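Local coordinates for protein histone-lysine N-methyltransferase, H3 lysine-9 specific SUVH4 (Arabidopsis thaliana, PDB 4QEO) that methylates histone H3 on the lysine that marks chromatin for transcriptional repression, and binds methylated DNA through its SRA domain, at residues Q115-L120 with K197-F202. Numbering follows the deposited sequence.
Sequences QYEDDL and KGVSGF. With nucleotides of chain B.
This is a polar, carboxylate-to-turn contact at the surface of the SRA domain, where the loop between strands 106-112 and 120-122 meets the turn between strands 180-197 and 203-211. Each segment contains a type I beta turn, Tyr116 to Asp119 and Gly198 to Gly201, and the first presents two acidic side chains to the second. Asp118 OD1 accepts the backbone N of Val199 at 2.9 Å through its syn lone pair, with an N-H...O angle of 161°. Glu117, its CG in the crowded position between backbone N and carbonyl carbon (chi1 57°), runs past Val199 in the opposite direction, CG lying 3.7 Å from Val199 CG2. Glu117 OE2 accepts a hydrogen bond from Ser200 OG at 2.6 Å, met from above the carboxylate plane. A water donates to Glu117 OE2 and Asp118 OD2 and accepts from Ser200 N, so it ties both carboxylates to the turn. On the other side of the 115-120 loop lies the pocket for the flipped 5-methylcytosine characteristic of SRA domains. There the Tyr116 ring covers one face of nucleotide 5CM7 of chain B, with CD1 3.4 Å from its C5, while Tyr116 OH donates to 5CM7 OP2 at 2.7 Å. Replacing Tyr116 by an alanine would remove both the ring lying over the base and the hydrogen bond to the phosphate, and would probably leave the base less firmly held. The base edge is read by Gln115 N, which donates a hydrogen bond to 5CM7 O2 at 3.1 Å, and by Asp119 OD1, which accepts 5CM7 N4 at 3.0 Å and is also hydrogen-bonded to Thr129 OG1.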
# COMPACT_ATOMS: atom_id res chain seq x y z
N GLN A 115 20.08 11.87 10.49
CA GLN A 115 19.96 12.43 11.84
C GLN A 115 21.30 12.69 12.52
O GLN A 115 21.38 13.43 13.50
CB GLN A 115 19.11 11.49 12.68
CG GLN A 115 17.81 11.16 12.01
CD GLN A 115 16.89 12.34 12.02
OE1 GLN A 115 16.67 12.94 13.07
NE2 GLN A 115 16.37 12.73 10.87
N TYR A 116 22.36 12.06 12.02
CA TYR A 116 23.69 12.25 12.62
C TYR A 116 24.50 13.19 11.73
O TYR A 116 24.65 12.93 10.55
CB TYR A 116 24.41 10.90 12.76
CG TYR A 116 24.08 10.13 14.03
CD1 TYR A 116 22.76 9.70 14.31
CD2 TYR A 116 25.07 9.84 14.96
CE1 TYR A 116 22.46 8.99 15.47
CE2 TYR A 116 24.79 9.12 16.12
CZ TYR A 116 23.49 8.70 16.37
OH TYR A 116 23.24 8.00 17.52
N GLU A 117 25.01 14.27 12.31
CA GLU A 117 25.68 15.31 11.55
C GLU A 117 26.93 14.78 10.81
O GLU A 117 27.34 15.34 9.80
CB GLU A 117 26.03 16.48 12.47
CG GLU A 117 26.89 16.05 13.67
CD GLU A 117 26.88 17.03 14.82
OE1 GLU A 117 26.30 18.13 14.69
OE2 GLU A 117 27.49 16.70 15.87
N ASP A 118 27.52 13.68 11.29
CA ASP A 118 28.70 13.14 10.63
C ASP A 118 28.41 12.12 9.50
O ASP A 118 29.34 11.66 8.85
CB ASP A 118 29.68 12.55 11.65
CG ASP A 118 30.11 13.57 12.70
OD1 ASP A 118 30.93 14.44 12.36
OD2 ASP A 118 29.62 13.53 13.86
N ASP A 119 27.15 11.76 9.28
CA ASP A 119 26.81 10.85 8.17
C ASP A 119 27.13 11.52 6.83
O ASP A 119 26.86 12.69 6.65
CB ASP A 119 25.30 10.48 8.17
CG ASP A 119 24.91 9.54 9.31
OD1 ASP A 119 25.80 8.96 9.97
OD2 ASP A 119 23.68 9.38 9.53
N LEU A 120 27.70 10.76 5.89
CA LEU A 120 27.95 11.25 4.54
C LEU A 120 27.43 10.23 3.53
O LEU A 120 27.94 9.13 3.46
CB LEU A 120 29.45 11.49 4.30
CG LEU A 120 29.76 11.97 2.87
CD1 LEU A 120 29.07 13.32 2.68
CD2 LEU A 120 31.27 12.06 2.58
N LYS A 197 37.53 12.76 15.82
CA LYS A 197 36.67 13.83 16.29
C LYS A 197 35.67 14.17 15.20
O LYS A 197 36.04 14.37 14.05
CB LYS A 197 37.50 15.08 16.65
CG LYS A 197 38.36 14.89 17.88
CD LYS A 197 37.53 14.32 19.03
CE LYS A 197 38.35 14.09 20.30
NZ LYS A 197 37.48 13.94 21.51
N GLY A 198 34.39 14.19 15.56
CA GLY A 198 33.32 14.58 14.66
C GLY A 198 33.27 16.09 14.57
O GLY A 198 34.07 16.78 15.22
N VAL A 199 32.34 16.60 13.78
CA VAL A 199 32.25 18.04 13.56
C VAL A 199 31.96 18.82 14.86
O VAL A 199 32.35 19.97 14.98
CB VAL A 199 31.23 18.40 12.46
CG1 VAL A 199 31.52 17.63 11.19
CG2 VAL A 199 29.83 18.09 12.92
N SER A 200 31.31 18.18 15.83
CA SER A 200 31.05 18.84 17.11
C SER A 200 32.18 18.70 18.12
O SER A 200 32.09 19.24 19.21
CB SER A 200 29.74 18.35 17.75
OG SER A 200 28.61 18.73 16.97
N GLY A 201 33.23 17.95 17.78
CA GLY A 201 34.40 17.86 18.64
C GLY A 201 34.43 16.68 19.60
O GLY A 201 35.34 16.56 20.40
N PHE A 202 33.42 15.82 19.55
CA PHE A 202 33.43 14.60 20.35
C PHE A 202 33.85 13.42 19.47
O PHE A 202 33.69 13.45 18.26
CB PHE A 202 32.03 14.33 20.93
CG PHE A 202 31.53 15.42 21.84
CD1 PHE A 202 31.93 15.47 23.17
CD2 PHE A 202 30.68 16.41 21.35
CE1 PHE A 202 31.46 16.48 24.03
CE2 PHE A 202 30.22 17.44 22.20
CZ PHE A 202 30.61 17.47 23.53
N1 5CM B 7 20.44 7.46 12.54
C2 5CM B 7 21.07 8.11 11.46
N3 5CM B 7 22.38 7.97 11.22
C4 5CM B 7 23.13 7.22 11.98
C5 5CM B 7 22.49 6.55 13.11
C5A 5CM B 7 23.33 5.70 14.00
C6 5CM B 7 21.16 6.72 13.34
O2 5CM B 7 20.45 8.79 10.70
N4 5CM B 7 24.41 7.07 11.77
C1' 5CM B 7 19.04 7.72 12.79
C2' 5CM B 7 18.08 6.59 13.10
C3' 5CM B 7 17.05 7.32 13.93
C4' 5CM B 7 17.92 8.22 14.79
O4' 5CM B 7 19.02 8.51 13.96
O3' 5CM B 7 16.24 8.17 13.14
C5' 5CM B 7 18.33 7.65 16.15
O5' 5CM B 7 18.97 6.40 16.15
P 5CM B 7 19.98 5.95 17.24
OP1 5CM B 7 20.65 4.79 16.75
OP2 5CM B 7 20.72 7.07 17.70
O HOH W 1 29.79 15.68 15.32